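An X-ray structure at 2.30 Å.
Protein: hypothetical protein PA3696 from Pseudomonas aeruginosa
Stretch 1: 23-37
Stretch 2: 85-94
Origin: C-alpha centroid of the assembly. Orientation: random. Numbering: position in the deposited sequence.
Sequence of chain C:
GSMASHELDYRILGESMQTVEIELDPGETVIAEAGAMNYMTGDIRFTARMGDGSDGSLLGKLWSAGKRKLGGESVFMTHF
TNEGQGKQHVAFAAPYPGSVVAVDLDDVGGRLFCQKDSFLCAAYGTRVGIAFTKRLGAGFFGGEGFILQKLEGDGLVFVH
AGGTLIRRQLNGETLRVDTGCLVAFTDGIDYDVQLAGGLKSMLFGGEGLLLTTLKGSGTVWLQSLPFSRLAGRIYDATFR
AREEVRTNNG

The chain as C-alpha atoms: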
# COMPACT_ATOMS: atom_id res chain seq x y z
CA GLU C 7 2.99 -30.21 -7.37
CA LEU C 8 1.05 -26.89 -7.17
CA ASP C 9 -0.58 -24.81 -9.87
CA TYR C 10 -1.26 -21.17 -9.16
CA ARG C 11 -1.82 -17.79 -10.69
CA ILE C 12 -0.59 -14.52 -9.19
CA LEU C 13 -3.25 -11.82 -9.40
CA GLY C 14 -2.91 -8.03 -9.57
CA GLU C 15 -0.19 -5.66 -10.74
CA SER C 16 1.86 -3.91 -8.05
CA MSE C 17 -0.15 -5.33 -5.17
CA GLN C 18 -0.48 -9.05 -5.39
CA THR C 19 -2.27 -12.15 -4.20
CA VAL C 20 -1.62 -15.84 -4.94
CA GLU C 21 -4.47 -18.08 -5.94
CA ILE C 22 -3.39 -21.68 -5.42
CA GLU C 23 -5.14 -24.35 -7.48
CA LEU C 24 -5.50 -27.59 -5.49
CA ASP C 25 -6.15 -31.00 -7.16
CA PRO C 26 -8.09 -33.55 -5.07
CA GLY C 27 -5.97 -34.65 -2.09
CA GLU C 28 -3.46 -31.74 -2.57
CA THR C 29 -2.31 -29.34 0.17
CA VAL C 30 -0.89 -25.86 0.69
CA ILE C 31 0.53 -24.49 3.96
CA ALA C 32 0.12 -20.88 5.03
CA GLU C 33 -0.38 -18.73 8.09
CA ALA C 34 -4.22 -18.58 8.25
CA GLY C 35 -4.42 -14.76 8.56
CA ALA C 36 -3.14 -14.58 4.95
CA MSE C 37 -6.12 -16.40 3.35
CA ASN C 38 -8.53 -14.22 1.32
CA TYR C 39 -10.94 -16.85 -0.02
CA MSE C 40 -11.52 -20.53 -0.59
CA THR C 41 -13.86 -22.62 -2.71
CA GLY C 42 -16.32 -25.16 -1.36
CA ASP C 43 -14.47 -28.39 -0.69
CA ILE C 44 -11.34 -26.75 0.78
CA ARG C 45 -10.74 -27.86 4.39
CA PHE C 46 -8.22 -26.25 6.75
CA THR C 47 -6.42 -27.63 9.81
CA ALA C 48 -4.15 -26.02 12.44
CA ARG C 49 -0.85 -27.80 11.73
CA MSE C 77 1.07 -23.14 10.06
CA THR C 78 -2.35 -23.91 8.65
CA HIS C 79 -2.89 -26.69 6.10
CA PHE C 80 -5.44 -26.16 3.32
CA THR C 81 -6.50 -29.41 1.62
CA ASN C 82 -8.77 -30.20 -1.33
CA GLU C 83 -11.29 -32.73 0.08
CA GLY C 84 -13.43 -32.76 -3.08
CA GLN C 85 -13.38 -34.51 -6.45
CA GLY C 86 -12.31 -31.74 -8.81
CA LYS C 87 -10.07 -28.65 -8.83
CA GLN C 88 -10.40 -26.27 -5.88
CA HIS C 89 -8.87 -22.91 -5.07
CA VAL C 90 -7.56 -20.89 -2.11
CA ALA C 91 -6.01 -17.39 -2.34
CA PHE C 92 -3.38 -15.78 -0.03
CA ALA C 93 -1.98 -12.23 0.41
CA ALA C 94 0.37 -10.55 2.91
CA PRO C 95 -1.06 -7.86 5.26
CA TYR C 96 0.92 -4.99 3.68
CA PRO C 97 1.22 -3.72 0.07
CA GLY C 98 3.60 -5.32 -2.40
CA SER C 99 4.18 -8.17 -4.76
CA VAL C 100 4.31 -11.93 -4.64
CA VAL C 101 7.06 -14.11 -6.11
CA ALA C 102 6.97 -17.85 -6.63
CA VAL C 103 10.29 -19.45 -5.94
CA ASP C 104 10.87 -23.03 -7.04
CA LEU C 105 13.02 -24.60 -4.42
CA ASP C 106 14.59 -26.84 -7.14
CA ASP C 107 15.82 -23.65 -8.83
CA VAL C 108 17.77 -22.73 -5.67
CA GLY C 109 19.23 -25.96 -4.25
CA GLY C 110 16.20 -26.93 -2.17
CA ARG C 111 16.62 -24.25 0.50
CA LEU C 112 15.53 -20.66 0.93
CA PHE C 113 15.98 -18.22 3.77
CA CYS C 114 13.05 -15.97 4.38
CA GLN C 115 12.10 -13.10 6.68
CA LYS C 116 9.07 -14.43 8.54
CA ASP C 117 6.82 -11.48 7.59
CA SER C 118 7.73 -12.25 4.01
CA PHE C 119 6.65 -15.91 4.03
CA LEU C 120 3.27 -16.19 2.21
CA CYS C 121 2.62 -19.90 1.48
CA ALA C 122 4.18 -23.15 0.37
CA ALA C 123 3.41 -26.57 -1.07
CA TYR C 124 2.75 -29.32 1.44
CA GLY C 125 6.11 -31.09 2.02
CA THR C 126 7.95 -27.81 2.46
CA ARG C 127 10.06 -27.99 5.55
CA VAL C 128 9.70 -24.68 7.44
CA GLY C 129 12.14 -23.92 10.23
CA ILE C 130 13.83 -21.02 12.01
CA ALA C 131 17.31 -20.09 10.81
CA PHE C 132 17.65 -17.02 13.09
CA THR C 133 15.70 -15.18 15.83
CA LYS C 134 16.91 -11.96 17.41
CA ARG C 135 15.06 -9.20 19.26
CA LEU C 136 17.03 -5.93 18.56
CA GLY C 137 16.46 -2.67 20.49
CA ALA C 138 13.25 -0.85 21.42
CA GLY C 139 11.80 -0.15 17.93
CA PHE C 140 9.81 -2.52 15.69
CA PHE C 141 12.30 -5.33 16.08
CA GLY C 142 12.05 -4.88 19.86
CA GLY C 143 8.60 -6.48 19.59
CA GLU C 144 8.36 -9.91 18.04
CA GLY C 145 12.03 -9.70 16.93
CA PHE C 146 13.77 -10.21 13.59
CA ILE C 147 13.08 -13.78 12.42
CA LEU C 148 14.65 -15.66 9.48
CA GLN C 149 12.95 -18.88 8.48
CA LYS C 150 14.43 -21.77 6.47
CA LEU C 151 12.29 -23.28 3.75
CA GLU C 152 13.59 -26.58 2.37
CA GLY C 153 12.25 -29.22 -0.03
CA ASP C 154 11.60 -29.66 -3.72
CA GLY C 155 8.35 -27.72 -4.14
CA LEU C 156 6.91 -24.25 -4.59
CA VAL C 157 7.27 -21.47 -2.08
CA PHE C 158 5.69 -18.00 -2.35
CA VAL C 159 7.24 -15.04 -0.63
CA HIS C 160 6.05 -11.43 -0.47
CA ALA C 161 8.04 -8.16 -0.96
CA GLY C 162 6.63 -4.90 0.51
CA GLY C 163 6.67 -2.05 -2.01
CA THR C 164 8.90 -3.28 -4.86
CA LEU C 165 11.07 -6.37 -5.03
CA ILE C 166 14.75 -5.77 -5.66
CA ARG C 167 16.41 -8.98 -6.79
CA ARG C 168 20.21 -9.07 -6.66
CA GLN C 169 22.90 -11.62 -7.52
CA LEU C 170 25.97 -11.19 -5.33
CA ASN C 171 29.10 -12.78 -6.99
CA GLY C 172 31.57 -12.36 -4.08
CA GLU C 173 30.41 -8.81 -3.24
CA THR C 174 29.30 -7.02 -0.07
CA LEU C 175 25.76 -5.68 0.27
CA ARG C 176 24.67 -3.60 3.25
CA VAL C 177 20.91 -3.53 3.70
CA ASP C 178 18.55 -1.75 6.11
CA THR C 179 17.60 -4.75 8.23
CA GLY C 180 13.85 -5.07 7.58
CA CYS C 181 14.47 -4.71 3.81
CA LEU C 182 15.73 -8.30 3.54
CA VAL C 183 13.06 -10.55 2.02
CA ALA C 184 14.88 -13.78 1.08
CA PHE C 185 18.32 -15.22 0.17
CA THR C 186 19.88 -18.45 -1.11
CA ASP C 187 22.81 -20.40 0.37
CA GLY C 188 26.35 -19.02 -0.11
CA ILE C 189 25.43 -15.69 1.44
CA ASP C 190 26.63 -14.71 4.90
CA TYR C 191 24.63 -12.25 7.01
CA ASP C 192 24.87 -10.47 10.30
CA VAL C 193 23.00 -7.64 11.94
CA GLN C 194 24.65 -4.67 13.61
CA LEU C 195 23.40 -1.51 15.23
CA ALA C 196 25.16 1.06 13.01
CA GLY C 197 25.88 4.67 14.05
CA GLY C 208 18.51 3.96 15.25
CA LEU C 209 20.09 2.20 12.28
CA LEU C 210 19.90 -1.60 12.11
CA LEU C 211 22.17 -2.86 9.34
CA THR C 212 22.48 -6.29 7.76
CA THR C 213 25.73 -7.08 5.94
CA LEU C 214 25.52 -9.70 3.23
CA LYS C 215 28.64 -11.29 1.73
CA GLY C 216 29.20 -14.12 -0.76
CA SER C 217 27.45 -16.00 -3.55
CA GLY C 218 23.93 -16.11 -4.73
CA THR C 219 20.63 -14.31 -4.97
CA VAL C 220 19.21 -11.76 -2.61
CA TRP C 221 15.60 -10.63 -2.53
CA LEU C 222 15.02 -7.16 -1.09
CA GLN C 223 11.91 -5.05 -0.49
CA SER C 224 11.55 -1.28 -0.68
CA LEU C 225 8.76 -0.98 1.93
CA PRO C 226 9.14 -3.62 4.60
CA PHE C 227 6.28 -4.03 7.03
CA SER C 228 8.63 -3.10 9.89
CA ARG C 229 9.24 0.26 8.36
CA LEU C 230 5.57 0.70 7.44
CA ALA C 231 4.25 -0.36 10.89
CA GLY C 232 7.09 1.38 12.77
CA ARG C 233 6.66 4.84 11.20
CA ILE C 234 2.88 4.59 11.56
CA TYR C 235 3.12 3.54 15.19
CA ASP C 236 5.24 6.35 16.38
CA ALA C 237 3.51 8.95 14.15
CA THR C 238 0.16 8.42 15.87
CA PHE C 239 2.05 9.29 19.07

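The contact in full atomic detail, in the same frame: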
# COMPACT_ATOMS: atom_id res chain seq x y z
N GLU C 23 -4.22 -23.35 -6.95
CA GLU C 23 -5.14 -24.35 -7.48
C GLU C 23 -4.78 -25.72 -6.91
O GLU C 23 -3.68 -26.22 -7.15
CB GLU C 23 -5.07 -24.35 -9.01
CG GLU C 23 -6.02 -25.35 -9.66
CD GLU C 23 -6.10 -25.13 -11.15
OE1 GLU C 23 -6.78 -24.17 -11.57
OE2 GLU C 23 -5.46 -25.92 -11.90
N LEU C 24 -5.70 -26.30 -6.15
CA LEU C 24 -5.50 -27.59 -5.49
C LEU C 24 -6.24 -28.71 -6.24
O LEU C 24 -7.46 -28.64 -6.38
CB LEU C 24 -6.04 -27.51 -4.05
CG LEU C 24 -5.16 -27.21 -2.81
CD1 LEU C 24 -3.86 -26.50 -3.13
CD2 LEU C 24 -5.91 -26.51 -1.71
N ASP C 25 -5.51 -29.74 -6.72
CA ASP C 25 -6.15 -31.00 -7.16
C ASP C 25 -6.64 -31.83 -5.97
O ASP C 25 -6.22 -31.57 -4.82
CB ASP C 25 -5.24 -31.79 -8.09
CG ASP C 25 -4.83 -30.98 -9.32
OD1 ASP C 25 -5.69 -30.26 -9.88
OD2 ASP C 25 -3.64 -31.03 -9.70
N PRO C 26 -7.59 -32.77 -6.20
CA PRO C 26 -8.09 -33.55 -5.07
C PRO C 26 -6.95 -34.20 -4.28
O PRO C 26 -6.01 -34.71 -4.88
CB PRO C 26 -8.95 -34.62 -5.74
CG PRO C 26 -9.46 -33.94 -6.95
CD PRO C 26 -8.30 -33.13 -7.45
N GLY C 27 -7.02 -34.12 -2.96
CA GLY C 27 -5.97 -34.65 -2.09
C GLY C 27 -4.77 -33.74 -1.87
O GLY C 27 -3.96 -34.04 -1.01
N GLU C 28 -4.65 -32.63 -2.63
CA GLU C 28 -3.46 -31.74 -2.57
C GLU C 28 -3.50 -30.71 -1.42
O GLU C 28 -4.57 -30.37 -0.92
CB GLU C 28 -3.22 -31.01 -3.90
CG GLU C 28 -2.80 -31.90 -5.07
CD GLU C 28 -2.24 -31.09 -6.24
OE1 GLU C 28 -2.63 -29.92 -6.42
OE2 GLU C 28 -1.37 -31.62 -6.98
N THR C 29 -2.35 -30.21 -1.01
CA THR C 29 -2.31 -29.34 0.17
C THR C 29 -1.34 -28.17 0.04
O THR C 29 -0.28 -28.30 -0.55
CB THR C 29 -2.02 -30.13 1.46
OG1 THR C 29 -3.04 -31.11 1.62
CG2 THR C 29 -2.01 -29.22 2.72
N VAL C 30 -1.75 -27.03 0.57
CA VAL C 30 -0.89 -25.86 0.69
C VAL C 30 -0.84 -25.41 2.17
O VAL C 30 -1.84 -25.52 2.92
CB VAL C 30 -1.32 -24.73 -0.27
CG1 VAL C 30 -2.71 -24.14 0.11
CG2 VAL C 30 -0.26 -23.66 -0.37
N ILE C 31 0.34 -24.95 2.59
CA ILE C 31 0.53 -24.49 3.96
C ILE C 31 0.74 -22.98 3.99
O ILE C 31 1.43 -22.41 3.14
CB ILE C 31 1.59 -25.32 4.74
CG1 ILE C 31 3.00 -25.11 4.20
CG2 ILE C 31 1.25 -26.82 4.70
CD1 ILE C 31 4.09 -25.81 5.08
N ALA C 32 0.10 -22.33 4.94
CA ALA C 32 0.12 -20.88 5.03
C ALA C 32 -0.20 -20.48 6.46
O ALA C 32 -0.82 -21.24 7.20
CB ALA C 32 -0.93 -20.30 4.10
N GLU C 33 0.19 -19.29 6.86
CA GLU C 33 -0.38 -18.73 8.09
C GLU C 33 -1.84 -18.33 7.75
O GLU C 33 -2.11 -17.77 6.67
CB GLU C 33 0.49 -17.60 8.69
CG GLU C 33 0.03 -17.06 10.02
CD GLU C 33 -1.22 -16.21 9.86
OE1 GLU C 33 -1.21 -15.26 9.03
OE2 GLU C 33 -2.22 -16.50 10.56
N ALA C 34 -2.78 -18.69 8.62
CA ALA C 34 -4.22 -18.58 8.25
C ALA C 34 -4.78 -17.17 8.11
O ALA C 34 -5.85 -16.99 7.51
CB ALA C 34 -5.11 -19.42 9.21
N GLY C 35 -4.08 -16.19 8.70
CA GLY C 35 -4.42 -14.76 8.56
C GLY C 35 -4.13 -14.20 7.17
O GLY C 35 -4.59 -13.13 6.83
N ALA C 36 -3.37 -14.94 6.36
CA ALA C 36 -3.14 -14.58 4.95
C ALA C 36 -4.22 -15.01 3.93
O ALA C 36 -4.28 -14.46 2.83
CB ALA C 36 -1.78 -15.05 4.51
N MSE C 37 -5.10 -15.95 4.29
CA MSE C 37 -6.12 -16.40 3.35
C MSE C 37 -7.18 -15.33 3.06
O MSE C 37 -7.74 -14.71 3.98
CB MSE C 37 -6.78 -17.69 3.83
CG MSE C 37 -8.09 -17.48 4.56
SE MSE C 37 -9.65 -17.55 3.36
CE MSE C 37 -9.01 -19.17 2.64
N GLN C 85 -13.51 -33.55 -5.35
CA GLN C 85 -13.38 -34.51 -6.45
C GLN C 85 -12.84 -33.87 -7.72
O GLN C 85 -12.47 -34.57 -8.66
CB GLN C 85 -14.74 -35.13 -6.81
CG GLN C 85 -15.76 -35.21 -5.69
CD GLN C 85 -15.31 -36.13 -4.59
OE1 GLN C 85 -15.67 -35.94 -3.41
NE2 GLN C 85 -14.51 -37.16 -4.96
N GLY C 86 -12.88 -32.53 -7.76
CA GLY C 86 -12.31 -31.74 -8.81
C GLY C 86 -11.42 -30.63 -8.26
O GLY C 86 -11.19 -30.54 -7.05
N LYS C 87 -10.93 -29.79 -9.16
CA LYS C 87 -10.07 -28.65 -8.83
C LYS C 87 -10.72 -27.67 -7.84
O LYS C 87 -11.87 -27.23 -8.06
CB LYS C 87 -9.73 -27.85 -10.09
CG LYS C 87 -8.51 -28.32 -10.83
CD LYS C 87 -8.34 -27.53 -12.14
CE LYS C 87 -7.35 -28.24 -13.07
NZ LYS C 87 -7.15 -27.50 -14.35
N GLN C 88 -9.96 -27.30 -6.80
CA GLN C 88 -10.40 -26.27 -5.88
C GLN C 88 -9.34 -25.18 -5.74
O GLN C 88 -8.19 -25.33 -6.16
CB GLN C 88 -10.72 -26.87 -4.51
CG GLN C 88 -11.81 -27.94 -4.48
CD GLN C 88 -13.19 -27.40 -4.75
OE1 GLN C 88 -13.54 -26.32 -4.30
NE2 GLN C 88 -14.00 -28.17 -5.49
N HIS C 89 -9.74 -24.07 -5.13
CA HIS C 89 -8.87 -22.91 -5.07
C HIS C 89 -8.89 -22.26 -3.69
O HIS C 89 -9.93 -22.27 -2.99
CB HIS C 89 -9.29 -21.89 -6.13
CG HIS C 89 -9.32 -22.45 -7.52
ND1 HIS C 89 -8.26 -22.33 -8.40
CD2 HIS C 89 -10.29 -23.11 -8.19
CE1 HIS C 89 -8.58 -22.91 -9.54
NE2 HIS C 89 -9.80 -23.40 -9.44
N VAL C 90 -7.72 -21.72 -3.30
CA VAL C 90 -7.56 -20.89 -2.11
C VAL C 90 -6.58 -19.77 -2.45
O VAL C 90 -5.51 -20.06 -2.97
CB VAL C 90 -6.90 -21.65 -0.93
CG1 VAL C 90 -7.17 -20.93 0.39
CG2 VAL C 90 -7.32 -23.09 -0.86
N ALA C 91 -6.91 -18.52 -2.12
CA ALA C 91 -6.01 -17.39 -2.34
C ALA C 91 -5.38 -16.82 -1.03
O ALA C 91 -6.02 -16.86 0.04
CB ALA C 91 -6.71 -16.29 -3.16
N PHE C 92 -4.15 -16.30 -1.15
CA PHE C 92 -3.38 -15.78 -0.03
C PHE C 92 -2.77 -14.45 -0.42
O PHE C 92 -2.41 -14.28 -1.58
CB PHE C 92 -2.25 -16.75 0.38
CG PHE C 92 -2.74 -18.12 0.74
CD1 PHE C 92 -2.62 -19.17 -0.17
CD2 PHE C 92 -3.36 -18.34 1.97
CE1 PHE C 92 -3.07 -20.42 0.13
CE2 PHE C 92 -3.84 -19.59 2.31
CZ PHE C 92 -3.69 -20.65 1.39
N ALA C 93 -2.69 -13.52 0.55
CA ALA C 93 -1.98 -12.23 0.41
C ALA C 93 -1.39 -11.79 1.76
O ALA C 93 -1.95 -12.10 2.84
CB ALA C 93 -2.90 -11.16 -0.11
N ALA C 94 -0.25 -11.11 1.70
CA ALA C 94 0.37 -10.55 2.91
C ALA C 94 -0.45 -9.34 3.42
O ALA C 94 -1.23 -8.76 2.67
CB ALA C 94 1.81 -10.15 2.62
O HOH W 1 -2.29 -11.54 5.96

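The strand that begins at Gln-88 is met twice by the same partner segment, antiparallel each time: Glu-23 and Leu-24 pair with His-89 and Gln-88 near its start, and Met-37 pairs with Phe-92 farther along. Between these two places the first stretch leaves the strand, turns, and runs through a strand of its own, Thr-29 to Ala-32, whose inward side chains pack against Phe-92.

At the first pairing, Leu-24 and Gln-88 form a closed two-bond ring. Leu-24 N donates to Gln-88 O at 2.7 Å, and Gln-88 N returns the bond to Leu-24 O at 2.9 Å, nearly linear at 178°. Glu-23 and His-89 are the neighbouring non-hydrogen-bonded pair, with their side chains on the same face of the sheet. The extended Glu-23 side chain (t, t) passes its carboxylate between two basic residues: OE1 of Glu-23 lies 3.0 Å from CE1 of His-89, at the ring edge, and OE2 of Glu-23 forms a salt bridge with NZ of Lys-87 at 3.4 Å. The long Lys-87 chain can make this reach although its CA-to-CB bond points sideways, and its CG also lies 3.6 Å from Asp-25 OD1.

Beyond the pairing, a type II turn from Asp-25 to Glu-28 reverses the chain. It is closed by Glu-28 N to Asp-25 O (2.9 Å) and braced by Asp-25 N to Glu-28 OE1 (2.9 Å). Gly-27, with phi of 83°, takes a conformation that favours glycine, while Pro-26 sets its CG 3.5 Å from Gln-85 C.

The buried part of the contact is apolar. Phe-92 gives up 96 Å² to the first stretch, out of 798 Å² buried in total. Ala-32 CB sits over one face of its ring, 3.9 Å from the centroid, in a CH-pi contact. Val-30 CG1 approaches the ring edge, 3.7 Å from Phe-92 CE1. Val-90, on the same strand, receives Leu-24 CD2 on its CG2 at 3.8 Å and the selenomethionine Met-37 CE on its CG1 at 3.4 Å, so its two branches serve both pairings.

At the second pairing, Ala-36 O accepts a hydrogen bond from Ala-93 N at 2.9 Å and makes a CA-H...O contact with Phe-92 CA at 3.3 Å, while Met-37 CA approaches Ala-91 O at 3.3 Å. One water extends this backbone link, donating to Gly-35 O (2.9 Å from the water O) and to Ala-93 O (3.2 Å from the water O).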